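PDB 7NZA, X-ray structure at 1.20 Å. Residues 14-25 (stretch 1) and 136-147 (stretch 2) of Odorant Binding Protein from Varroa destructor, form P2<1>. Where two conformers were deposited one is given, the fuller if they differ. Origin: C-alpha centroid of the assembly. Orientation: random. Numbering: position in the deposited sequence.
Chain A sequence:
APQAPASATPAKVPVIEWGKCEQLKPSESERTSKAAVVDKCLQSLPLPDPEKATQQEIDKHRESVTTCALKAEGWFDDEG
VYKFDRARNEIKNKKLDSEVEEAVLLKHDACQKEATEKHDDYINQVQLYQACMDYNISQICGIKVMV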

ATOM      1  N   PRO A  14       0.587   3.803   2.429  1.00 17.96           N
ATOM      2  CA  PRO A  14       1.271   4.661   1.481  1.00 17.65           C
ATOM      3  C   PRO A  14       2.111   5.719   2.172  1.00 16.26           C
ATOM      4  O   PRO A  14       1.786   6.208   3.219  1.00 16.59           O
ATOM      5  CB  PRO A  14       0.157   5.317   0.658  1.00 19.38           C
ATOM      6  CG  PRO A  14      -1.092   4.470   0.926  1.00 19.72           C
ATOM      7  CD  PRO A  14      -0.880   3.867   2.291  1.00 17.72           C
ATOM      8  N   VAL A  15       3.245   6.011   1.549  1.00 16.04           N
ATOM      9  CA  VAL A  15       4.201   7.014   2.029  1.00 16.38           C
ATOM     10  C   VAL A  15       4.305   8.082   0.949  1.00 15.27           C
ATOM     11  O   VAL A  15       4.978   7.855  -0.084  1.00 15.82           O
ATOM     12  CB  VAL A  15       5.535   6.378   2.328  1.00 17.16           C
ATOM     13  CG1 VAL A  15       6.520   7.381   2.825  1.00 17.95           C
ATOM     14  CG2 VAL A  15       5.416   5.246   3.345  1.00 18.07           C
ATOM     15  N   ILE A  16       3.557   9.150   1.115  1.00 15.36           N
ATOM     16  CA  ILE A  16       3.290  10.152   0.072  1.00 15.23           C
ATOM     17  C   ILE A  16       3.452  11.528   0.673  1.00 16.01           C
ATOM     18  O   ILE A  16       2.881  11.773   1.758  1.00 16.63           O
ATOM     19  CB  ILE A  16       1.899   9.984  -0.506  1.00 16.83           C
ATOM     20  CG1 ILE A  16       1.824   8.614  -1.132  1.00 17.74           C
ATOM     21  CG2 ILE A  16       1.637  11.092  -1.486  1.00 16.58           C
ATOM     22  CD1 ILE A  16       0.443   8.340  -1.749  1.00 17.99           C
ATOM     23  N   GLU A  17       4.129  12.397  -0.042  1.00 15.89           N
ATOM     24  CA  GLU A  17       4.070  13.841   0.167  1.00 16.43           C
ATOM     25  C   GLU A  17       3.152  14.449  -0.875  1.00 16.61           C
ATOM     26  O   GLU A  17       3.348  14.233  -2.070  1.00 16.50           O
ATOM     27  CB  GLU A  17       5.445  14.459   0.128  1.00 18.57           C
ATOM     28  CG  GLU A  17       6.287  14.028   1.295  1.00 20.29           C
ATOM     29  CD  GLU A  17       7.513  14.891   1.438  1.00 24.44           C
ATOM     30  OE1 GLU A  17       8.539  14.431   1.189  1.00 22.84           O
ATOM     31  OE2 GLU A  17       7.419  16.002   1.974  1.00 27.38           O
ATOM     32  N   TRP A  18       2.165  15.184  -0.448  1.00 17.30           N
ATOM     33  CA  TRP A  18       1.052  15.635  -1.274  1.00 17.83           C
ATOM     34  C   TRP A  18       1.331  16.968  -1.961  1.00 18.88           C
ATOM     35  O   TRP A  18       0.475  17.389  -2.725  1.00 18.43           O
ATOM     36  CB  TRP A  18      -0.207  15.660  -0.410  1.00 17.51           C
ATOM     37  CG  TRP A  18      -0.637  14.260  -0.065  1.00 17.76           C
ATOM     38  CD1 TRP A  18      -0.320  13.566   1.063  1.00 18.86           C
ATOM     39  CD2 TRP A  18      -1.360  13.357  -0.928  1.00 16.30           C
ATOM     40  NE1 TRP A  18      -0.811  12.288   0.957  1.00 18.70           N
ATOM     41  CE2 TRP A  18      -1.427  12.123  -0.240  1.00 16.97           C
ATOM     42  CE3 TRP A  18      -1.939  13.464  -2.183  1.00 17.22           C
ATOM     43  CZ2 TRP A  18      -2.106  11.028  -0.794  1.00 18.42           C
ATOM     44  CZ3 TRP A  18      -2.587  12.388  -2.700  1.00 16.68           C
ATOM     45  CH2 TRP A  18      -2.660  11.178  -2.014  1.00 17.93           C
ATOM     46  N   GLY A  19       2.456  17.610  -1.664  1.00 17.82           N
ATOM     47  CA  GLY A  19       2.795  18.835  -2.392  1.00 19.10           C
ATOM     48  C   GLY A  19       1.746  19.923  -2.200  1.00 18.83           C
ATOM     49  O   GLY A  19       1.306  20.249  -1.104  1.00 20.02           O
ATOM     50  N   LYS A  20       1.253  20.421  -3.302  1.00 19.87           N
ATOM     51  CA  LYS A  20       0.230  21.493  -3.449  1.00 21.84           C
ATOM     52  C   LYS A  20      -1.180  20.935  -3.313  1.00 20.86           C
ATOM     53  O   LYS A  20      -2.153  21.695  -3.555  1.00 23.40           O
ATOM     54  CB  LYS A  20       0.398  22.269  -4.772  1.00 24.95           C
ATOM     55  CG  LYS A  20       1.762  22.917  -4.940  1.00 28.50           C
ATOM     56  CD  LYS A  20       1.935  23.778  -6.195  1.00 31.66           C
ATOM     57  CE  LYS A  20       1.268  23.187  -7.420  1.00 35.71           C
ATOM     58  NZ  LYS A  20       1.561  23.957  -8.655  1.00 43.04           N
ATOM     59  N   CYS A  21      -1.346  19.621  -3.088  1.00 20.63           N
ATOM     60  CA  CYS A  21      -2.638  18.945  -3.275  1.00 19.64           C
ATOM     61  C   CYS A  21      -2.976  18.029  -2.095  1.00 19.88           C
ATOM     62  O   CYS A  21      -3.378  16.916  -2.304  1.00 18.36           O
ATOM     63  CB  CYS A  21      -2.573  18.185  -4.594  1.00 18.80           C
ATOM     64  SG  CYS A  21      -2.391  19.296  -5.999  1.00 21.87           S
ATOM     65  N   GLU A  22      -2.870  18.554  -0.879  1.00 18.99           N
ATOM     66  CA  GLU A  22      -3.237  17.823   0.342  1.00 21.16           C
ATOM     67  C   GLU A  22      -4.692  17.382   0.254  1.00 20.33           C
ATOM     68  O   GLU A  22      -5.026  16.328   0.837  1.00 22.30           O
ATOM     69  CB  GLU A  22      -2.991  18.705   1.557  1.00 23.10           C
ATOM     70  CG  GLU A  22      -1.535  18.869   1.920  1.00 25.21           C
ATOM     71  CD  GLU A  22      -0.844  17.672   2.580  1.00 25.56           C
ATOM     72  OE1 GLU A  22      -1.516  16.748   3.082  1.00 29.09           O
ATOM     73  OE2 GLU A  22       0.401  17.717   2.640  1.00 28.34           O
ATOM     74  N   GLN A  23      -5.536  18.087  -0.482  1.00 18.97           N
ATOM     75  CA  GLN A  23      -6.970  17.720  -0.597  1.00 20.27           C
ATOM     76  C   GLN A  23      -7.147  16.351  -1.234  1.00 20.26           C
ATOM     77  O   GLN A  23      -8.231  15.790  -1.162  1.00 21.88           O
ATOM     78  CB  GLN A  23      -7.722  18.749  -1.442  1.00 20.33           C
ATOM     79  CG  GLN A  23      -7.780  20.138  -0.796  1.00 22.16           C
ATOM     80  CD  GLN A  23      -6.574  20.970  -1.091  1.00 21.15           C
ATOM     81  OE1 GLN A  23      -5.570  20.601  -1.713  1.00 21.64           O
ATOM     82  NE2 GLN A  23      -6.682  22.232  -0.652  1.00 27.03           N
ATOM     83  N   LEU A  24      -6.147  15.836  -1.942  1.00 19.37           N
ATOM     84  CA  LEU A  24      -6.327  14.529  -2.632  1.00 19.16           C
ATOM     85  C   LEU A  24      -6.045  13.335  -1.719  1.00 19.20           C
ATOM     86  O   LEU A  24      -6.228  12.203  -2.159  1.00 20.33           O
ATOM     87  CB  LEU A  24      -5.439  14.498  -3.872  1.00 18.64           C
ATOM     88  CG  LEU A  24      -5.759  15.551  -4.927  1.00 18.33           C
ATOM     89  CD1 LEU A  24      -4.886  15.382  -6.182  1.00 19.12           C
ATOM     90  CD2 LEU A  24      -7.226  15.536  -5.315  1.00 19.09           C
ATOM     91  N   LYS A  25      -5.502  13.588  -0.546  1.00 20.09           N
ATOM     92  CA  LYS A  25      -5.198  12.460   0.367  1.00 20.39           C
ATOM     93  C   LYS A  25      -6.515  11.784   0.720  1.00 20.57           C
ATOM     94  O   LYS A  25      -7.426  12.465   1.185  1.00 21.47           O
ATOM     95  CB  LYS A  25      -4.481  13.020   1.575  1.00 23.56           C
ATOM     96  CG  LYS A  25      -4.122  11.988   2.645  1.00 25.07           C
ATOM     97  CD  LYS A  25      -3.657  12.816   3.828  1.00 30.28           C
ATOM     98  CE  LYS A  25      -2.895  12.130   4.915  1.00 30.48           C
ATOM     99  NZ  LYS A  25      -2.221  13.158   5.776  1.00 30.91           N
ATOM    100  N   ASN A 136       0.026  12.893 -14.457  1.00 16.39           N
ATOM    101  CA  ASN A 136      -0.178  14.345 -14.620  1.00 16.38           C
ATOM    102  C   ASN A 136      -0.581  15.040 -13.340  1.00 16.17           C
ATOM    103  O   ASN A 136      -0.062  16.134 -13.086  1.00 16.39           O
ATOM    104  CB  ASN A 136      -1.197  14.643 -15.706  1.00 17.83           C
ATOM    105  CG  ASN A 136      -0.604  14.513 -17.081  1.00 19.53           C
ATOM    106  OD1 ASN A 136       0.167  15.397 -17.469  1.00 21.31           O
ATOM    107  ND2 ASN A 136      -0.859  13.427 -17.767  1.00 20.00           N
ATOM    108  N   ILE A 137      -1.413  14.474 -12.526  1.00 15.72           N
ATOM    109  CA  ILE A 137      -1.757  15.063 -11.216  1.00 15.70           C
ATOM    110  C   ILE A 137      -0.498  15.168 -10.403  1.00 15.90           C
ATOM    111  O   ILE A 137      -0.223  16.150  -9.711  1.00 16.94           O
ATOM    112  CB  ILE A 137      -2.871  14.324 -10.513  1.00 15.47           C
ATOM    113  CG1 ILE A 137      -4.199  14.439 -11.251  1.00 15.97           C
ATOM    114  CG2 ILE A 137      -2.999  14.873  -9.085  1.00 15.74           C
ATOM    115  CD1 ILE A 137      -5.267  13.596 -10.657  1.00 16.32           C
ATOM    116  N   SER A 138       0.340  14.111 -10.402  1.00 15.78           N
ATOM    117  CA  SER A 138       1.598  14.103  -9.611  1.00 16.82           C
ATOM    118  C   SER A 138       2.494  15.258 -10.037  1.00 17.77           C
ATOM    119  O   SER A 138       3.121  15.944  -9.185  1.00 17.53           O
ATOM    120  CB  SER A 138       2.340  12.783  -9.678  1.00 17.45           C
ATOM    121  OG  SER A 138       1.595  11.764  -9.119  1.00 17.83           O
ATOM    122  N   GLN A 139       2.608  15.450 -11.343  1.00 17.24           N
ATOM    123  CA  GLN A 139       3.443  16.544 -11.869  1.00 19.11           C
ATOM    124  C   GLN A 139       2.895  17.905 -11.474  1.00 18.43           C
ATOM    125  O   GLN A 139       3.650  18.740 -11.026  1.00 20.67           O
ATOM    126  CB  GLN A 139       3.547  16.493 -13.401  1.00 21.01           C
ATOM    127  CG  GLN A 139       4.256  15.285 -13.944  1.00 25.27           C
ATOM    128  CD  GLN A 139       5.730  15.397 -13.656  1.00 30.30           C
ATOM    129  OE1 GLN A 139       6.378  16.373 -14.027  1.00 38.22           O
ATOM    130  NE2 GLN A 139       6.284  14.406 -13.004  1.00 31.81           N
ATOM    131  N   ILE A 140       1.614  18.143 -11.646  1.00 17.80           N
ATOM    132  CA  ILE A 140       0.995  19.452 -11.356  1.00 17.28           C
ATOM    133  C   ILE A 140       1.136  19.754  -9.880  1.00 18.94           C
ATOM    134  O   ILE A 140       1.443  20.883  -9.461  1.00 20.00           O
ATOM    135  CB  ILE A 140      -0.452  19.453 -11.804  1.00 18.23           C
ATOM    136  CG1 ILE A 140      -0.549  19.428 -13.320  1.00 18.02           C
ATOM    137  CG2 ILE A 140      -1.221  20.607 -11.136  1.00 18.50           C
ATOM    138  CD1 ILE A 140      -1.875  18.985 -13.856  1.00 19.86           C
ATOM    139  N   CYS A 141       0.943  18.754  -9.049  1.00 18.06           N
ATOM    140  CA  CYS A 141       0.840  18.959  -7.583  1.00 18.31           C
ATOM    141  C   CYS A 141       2.212  18.912  -6.914  1.00 18.83           C
ATOM    142  O   CYS A 141       2.307  19.281  -5.757  1.00 19.98           O
ATOM    143  CB  CYS A 141      -0.041  17.872  -7.010  1.00 17.89           C
ATOM    144  SG  CYS A 141      -1.783  18.029  -7.456  1.00 20.55           S
ATOM    145  N   GLY A 142       3.205  18.359  -7.579  1.00 19.17           N
ATOM    146  CA  GLY A 142       4.497  18.038  -6.920  1.00 19.61           C
ATOM    147  C   GLY A 142       4.402  16.918  -5.921  1.00 19.12           C
ATOM    148  O   GLY A 142       5.029  16.994  -4.839  1.00 22.19           O
ATOM    149  N   ILE A 143       3.597  15.911  -6.205  1.00 18.68           N
ATOM    150  CA  ILE A 143       3.438  14.756  -5.305  1.00 18.24           C
ATOM    151  C   ILE A 143       4.611  13.819  -5.462  1.00 19.05           C
ATOM    152  O   ILE A 143       5.069  13.560  -6.590  1.00 20.18           O
ATOM    153  CB  ILE A 143       2.143  14.003  -5.585  1.00 18.64           C
ATOM    154  CG1 ILE A 143       0.966  14.884  -5.185  1.00 19.12           C
ATOM    155  CG2 ILE A 143       2.116  12.646  -4.940  1.00 19.41           C
ATOM    156  CD1 ILE A 143      -0.373  14.412  -5.731  1.00 19.35           C
ATOM    157  N   LYS A 144       5.152  13.328  -4.337  1.00 17.54           N
ATOM    158  CA  LYS A 144       6.184  12.273  -4.343  1.00 18.09           C
ATOM    159  C   LYS A 144       5.620  11.041  -3.639  1.00 16.51           C
ATOM    160  O   LYS A 144       5.022  11.166  -2.604  1.00 17.38           O
ATOM    161  CB  LYS A 144       7.465  12.738  -3.659  1.00 18.58           C
ATOM    162  CG  LYS A 144       8.209  13.840  -4.394  1.00 21.97           C
ATOM    163  CD  LYS A 144       9.471  14.285  -3.657  1.00 22.27           C
ATOM    164  CE  LYS A 144       9.148  15.041  -2.387  1.00 25.69           C
ATOM    165  NZ  LYS A 144      10.324  15.552  -1.637  1.00 26.67           N
ATOM    166  N   VAL A 145       5.834   9.899  -4.240  1.00 18.90           N
ATOM    167  CA  VAL A 145       5.334   8.625  -3.668  1.00 19.01           C
ATOM    168  C   VAL A 145       6.535   7.708  -3.486  1.00 19.99           C
ATOM    169  O   VAL A 145       7.250   7.488  -4.409  1.00 22.95           O
ATOM    170  CB  VAL A 145       4.286   7.971  -4.596  1.00 20.54           C
ATOM    171  CG1 VAL A 145       3.756   6.653  -4.047  1.00 21.29           C
ATOM    172  CG2 VAL A 145       3.154   8.923  -4.907  1.00 21.10           C
ATOM    173  N   MET A 146       6.645   7.102  -2.312  0.50 20.52           N
ATOM    174  CA  MET A 146       7.765   6.172  -2.060  0.50 21.68           C
ATOM    175  C   MET A 146       7.466   4.845  -2.753  0.50 25.23           C
ATOM    176  O   MET A 146       6.312   4.415  -2.732  0.50 24.08           O
ATOM    177  CB  MET A 146       7.915   5.905  -0.565  0.50 21.88           C
ATOM    178  CG  MET A 146       9.264   5.345  -0.195  0.50 22.85           C
ATOM    179  SD  MET A 146       9.338   4.913   1.551  0.50 22.92           S
ATOM    180  CE  MET A 146       8.374   3.419   1.465  0.50 22.19           C
ATOM    181  N   VAL A 147       8.424   4.373  -3.541  1.00 28.71           N
ATOM    182  CA  VAL A 147       8.273   3.076  -4.231  1.00 36.27           C
ATOM    183  C   VAL A 147       9.461   2.309  -3.669  1.00 43.64           C
ATOM    184  O   VAL A 147       9.279   1.640  -2.654  1.00 48.01           O
ATOM    185  CB  VAL A 147       8.297   3.225  -5.762  1.00 38.62           C
ATOM    186  CG1 VAL A 147       6.998   3.808  -6.270  1.00 40.85           C
ATOM    187  CG2 VAL A 147       9.442   4.084  -6.232  1.00 34.54           C
ATOM    188  OXT VAL A 147      10.568   2.515  -4.196  1.00 51.36           O
TER
HETATM  189  O   HOH W   1       4.254   4.341  -0.756  1.00 24.64           O

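Three residues organise this contact: Cys141, where the helix of the second stretch ends, Val15 at the far end of the paired backbones, and Glu17 midway. Between them the backbones run side by side from Val15 opposite Met146 to Lys20 opposite Cys141, burying 671 Å² summed over both sides.

Cys141 covers the most surface and is held in two ways. Its SG lies 2.0 Å from Cys21 SG, a disulfide with chi3 of -79° and both cysteines in the m rotamer. Its carbonyl, at the last turn of the helix, accepts a nearly linear hydrogen bond from the first stretch, Lys20 N to Cys141 O at 2.9 Å. The donor sits in a type II' turn from Trp18 to Cys21, closed by Cys21 N to Trp18 O at 2.9 Å; the turn thus presents a backbone NH to the helix end and, one residue later, the cysteine that forms the crosslink. Gly19 suits its place for two reasons. Its phi is positive, and a CB there would come 2.1 Å from Cys141 O; without one, Gly19 CA approaches Cys141 O to 3.4 Å in a CA-H...O contact. Gly142, also with positive phi, lets the chain leave the helix and turn into the strand. Leu24, carried on a 3-10 segment, packs beside the disulfide, with its CD1 3.5 Å from Ile137 CG2 and 4.3 Å from Cys141 SG, so the crosslink has an apolar neighbour on a buried leucine.

Glu17 works through both backbone and side chain. It forms the hydrogen-bonded pair of the short sheet with Lys144: Glu17 N to Lys144 O and Lys144 N to Glu17 O, each 3.0 Å. Their side chains share a face of the sheet, and there Glu17 OE1 and Lys144 NZ make a salt bridge at 3.5 Å. The pairing places opposite charges side by side: Lys144, with its four methylenes, brings NZ to the carboxylate of Glu17, whose shorter side chain starts on the same face.

Val15 extends the ladder. Its O accepts a hydrogen bond from Met146 N at 2.9 Å, and one water completes the pair, accepting from Val15 N at 3.0 Å and donating to Met146 O at 2.9 Å. The water therefore stands in for a direct return bond between the two residues, just outside the strands. Both side chains start toward the opposing stretch, bringing Val15 CB within 3.8 Å of Met146 CB, and the buried valine needs no polar partner for its side chain.

Ile16 and Val145, the non-hydrogen-bonded pair, use the other face of the sheet. Their CA atoms are 4.5 Å apart, and branched side chains meet at 4.0 Å between Ile16 CG1 and Val145 CG1. Ile143 continues this apolar patch: its CG2 lies 3.8 Å from Ile16 CG2, and its CD1 reaches to 4.0 Å from Trp18 CE3, approaching the indole obliquely. The rule is economical: apolar on the face of Ile16 and Val145, on the other a charged pair flanked by Val15 and Met146, and a disulfide on the last residue of the turn.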